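Local atomic coordinates of 6-phospho-beta-d glycosidase (Streptococcus pyogenes, PDB entry 5FOO), a protein that hydrolyses 6-phospho-beta-glucosides as a family 1 glycoside hydrolase, probably releasing glucose 6-phosphate from phosphorylated disaccharides. Residues R303-D308 with Y322-L327. The protein carries 1 engineered substitution. Sequence-based numbering, arbitrary orientation.
Sequences RVKAPD and YYDPYL. With EDO (1,2-ethanediol), chain L.
R303 and Y326 open a short antiparallel ladder at the surface of this family 1 (beta/alpha)8 barrel, in a three-stranded mixed sheet where strand 302-305 lies between 228-230 and 324-325. R303 O accepts the N-H of Y326 at 2.8 Å, from above its carbonyl plane, and the CB of R303 sits at the edge of the Y326 ring. A water joins R303 N to Y326 O. The guanidinium, carried off on an extended chain, is salt-bridged to E340 and lies against Y342. V304 and P325 form a non-hydrogen-bonded pair whose side chains diverge. On the side facing helix 235-258, V304 CG1 lies 3.7 Å from Y323 CD1, and the Y323 hydroxyl continues to N248. K305 and D324 form the hydrogen-bonded pair, with both side chains on the same face of the sheet: K305 N reaches D324 O, in its carbonyl plane, and D324 N returns to K305 O, each at 2.9 Å. K305 CG stands between its own N and carbonyl carbon (chi1 63°), and the extended chain beyond it brings CE to 3.8 Å from D324 CB, crossing Y326 at roughly a right angle. NZ stops 4.5 Å from D324 OD2, too far for a salt bridge, although a water donates to OD2 and bonds weakly with NZ. Beyond the strand, P307 lays CD against Y322 O at 3.6 Å, with its CB near D324 OD1. The D324 carboxylate also grips the turn: D308 N donates almost straight, at 170°, to D324 OD2, coming from above the carboxylate plane at 2.9 Å.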
loop_
_atom_site.group_PDB
_atom_site.type_symbol
_atom_site.label_atom_id
_atom_site.label_comp_id
_atom_site.label_asym_id
_atom_site.label_seq_id
_atom_site.Cartn_x
_atom_site.Cartn_y
_atom_site.Cartn_z
ATOM N N ARG A 303 -7.529 -3.265 17.124
ATOM C CA ARG A 303 -8.644 -3.250 18.056
ATOM C C ARG A 303 -8.790 -1.877 18.735
ATOM O O ARG A 303 -7.809 -1.155 18.942
ATOM C CB ARG A 303 -8.470 -4.323 19.124
ATOM C CG ARG A 303 -8.152 -5.707 18.588
ATOM C CD ARG A 303 -7.660 -6.655 19.694
ATOM N NE ARG A 303 -7.368 -7.943 19.111
ATOM C CZ ARG A 303 -8.302 -8.797 18.649
ATOM N NH1 ARG A 303 -9.604 -8.581 18.774
ATOM N NH2 ARG A 303 -7.915 -9.939 18.134
ATOM N N VAL A 304 -10.023 -1.534 19.072
ATOM C CA VAL A 304 -10.294 -0.241 19.682
ATOM C C VAL A 304 -11.289 -0.364 20.832
ATOM O O VAL A 304 -11.998 -1.379 20.951
ATOM C CB VAL A 304 -10.852 0.765 18.680
ATOM C CG1 VAL A 304 -9.865 0.955 17.520
ATOM C CG2 VAL A 304 -12.235 0.336 18.231
ATOM N N LYS A 305 -11.313 0.682 21.665
ATOM C CA LYS A 305 -12.296 0.825 22.758
ATOM C C LYS A 305 -12.774 2.275 22.800
ATOM O O LYS A 305 -12.177 3.136 22.167
ATOM C CB LYS A 305 -11.688 0.442 24.124
ATOM C CG LYS A 305 -10.545 1.365 24.518
ATOM C CD LYS A 305 -9.912 1.060 25.865
ATOM C CE LYS A 305 -8.727 2.002 26.010
ATOM N NZ LYS A 305 -8.122 1.791 27.326
ATOM N N ALA A 306 -13.863 2.505 23.534
ATOM C CA ALA A 306 -14.333 3.833 23.872
ATOM C C ALA A 306 -13.184 4.637 24.462
ATOM O O ALA A 306 -12.371 4.089 25.192
ATOM C CB ALA A 306 -15.439 3.766 24.908
ATOM N N PRO A 307 -13.093 5.917 24.098
ATOM C CA PRO A 307 -11.993 6.727 24.605
ATOM C C PRO A 307 -11.888 6.762 26.177
ATOM O O PRO A 307 -12.850 6.933 26.860
ATOM C CB PRO A 307 -12.236 8.110 23.990
ATOM C CG PRO A 307 -13.595 8.110 23.475
ATOM C CD PRO A 307 -14.087 6.691 23.370
ATOM N N ASP A 308 -10.700 6.526 26.683
ATOM C CA ASP A 308 -10.383 6.581 28.093
ATOM C C ASP A 308 -10.562 8.019 28.677
ATOM O O ASP A 308 -10.875 8.187 29.850
ATOM C CB ASP A 308 -8.927 6.110 28.263
ATOM C CG ASP A 308 -8.542 5.963 29.704
ATOM O OD1 ASP A 308 -9.239 5.232 30.450
ATOM O OD2 ASP A 308 -7.571 6.642 30.115
ATOM N N TYR A 322 -12.919 9.631 19.027
ATOM C CA TYR A 322 -14.018 8.706 19.228
ATOM C C TYR A 322 -13.589 7.281 19.598
ATOM O O TYR A 322 -14.458 6.423 19.762
ATOM C CB TYR A 322 -14.930 8.685 17.989
ATOM C CG TYR A 322 -15.509 10.031 17.702
ATOM C CD1 TYR A 322 -16.491 10.553 18.501
ATOM C CD2 TYR A 322 -14.969 10.847 16.699
ATOM C CE1 TYR A 322 -16.978 11.843 18.295
ATOM C CE2 TYR A 322 -15.464 12.124 16.453
ATOM C CZ TYR A 322 -16.463 12.636 17.266
ATOM O OH TYR A 322 -16.990 13.910 17.043
ATOM N N TYR A 323 -12.286 7.009 19.698
ATOM C CA TYR A 323 -11.831 5.673 20.069
ATOM C C TYR A 323 -10.369 5.745 20.462
ATOM O O TYR A 323 -9.699 6.618 20.022
ATOM C CB TYR A 323 -12.011 4.666 18.879
ATOM C CG TYR A 323 -11.238 5.016 17.608
ATOM C CD1 TYR A 323 -9.917 4.613 17.441
ATOM C CD2 TYR A 323 -11.813 5.806 16.610
ATOM C CE1 TYR A 323 -9.152 4.982 16.298
ATOM C CE2 TYR A 323 -11.078 6.187 15.457
ATOM C CZ TYR A 323 -9.759 5.751 15.303
ATOM O OH TYR A 323 -9.067 6.089 14.193
ATOM N N ASP A 324 -9.922 4.775 21.258
ATOM C CA ASP A 324 -8.556 4.539 21.597
ATOM C C ASP A 324 -8.176 3.148 21.079
ATOM O O ASP A 324 -9.028 2.268 20.989
ATOM C CB ASP A 324 -8.347 4.443 23.147
ATOM C CG ASP A 324 -8.532 5.775 23.888
ATOM O OD1 ASP A 324 -8.814 6.812 23.271
ATOM O OD2 ASP A 324 -8.437 5.752 25.128
ATOM N N PRO A 325 -6.890 2.935 20.810
ATOM C CA PRO A 325 -6.380 1.595 20.570
ATOM C C PRO A 325 -6.617 0.709 21.759
ATOM O O PRO A 325 -6.514 1.181 22.875
ATOM C CB PRO A 325 -4.870 1.830 20.392
ATOM C CG PRO A 325 -4.776 3.189 19.850
ATOM C CD PRO A 325 -5.897 3.968 20.508
ATOM N N TYR A 326 -6.909 -0.581 21.547
ATOM C CA TYR A 326 -7.088 -1.488 22.648
ATOM C C TYR A 326 -6.157 -2.685 22.470
ATOM O O TYR A 326 -5.963 -3.169 21.344
ATOM C CB TYR A 326 -8.554 -1.872 22.748
ATOM C CG TYR A 326 -8.840 -3.012 23.678
ATOM C CD1 TYR A 326 -8.711 -2.854 25.057
ATOM C CD2 TYR A 326 -9.181 -4.275 23.187
ATOM C CE1 TYR A 326 -8.994 -3.911 25.919
ATOM C CE2 TYR A 326 -9.427 -5.348 24.028
ATOM C CZ TYR A 326 -9.311 -5.148 25.396
ATOM O OH TYR A 326 -9.560 -6.153 26.243
ATOM N N LEU A 327 -5.548 -3.136 23.562
ATOM C CA LEU A 327 -4.769 -4.366 23.559
ATOM C C LEU A 327 -5.553 -5.456 24.282
ATOM O O LEU A 327 -6.031 -5.252 25.391
ATOM C CB LEU A 327 -3.375 -4.152 24.164
ATOM C CG LEU A 327 -2.243 -3.960 23.145
ATOM C CD1 LEU A 327 -2.233 -2.540 22.539
ATOM C CD2 LEU A 327 -0.933 -4.332 23.832
HETATM C C1 EDO L . -6.109 7.316 21.623
HETATM O O1 EDO L . -5.122 7.451 22.693
HETATM C C2 EDO L . -7.099 8.495 21.603
HETATM O O2 EDO L . -8.524 8.223 21.382
HETATM O O HOH W 1 -5.099 -3.107 18.510
HETATM O O HOH W 2 -6.327 4.549 26.361
#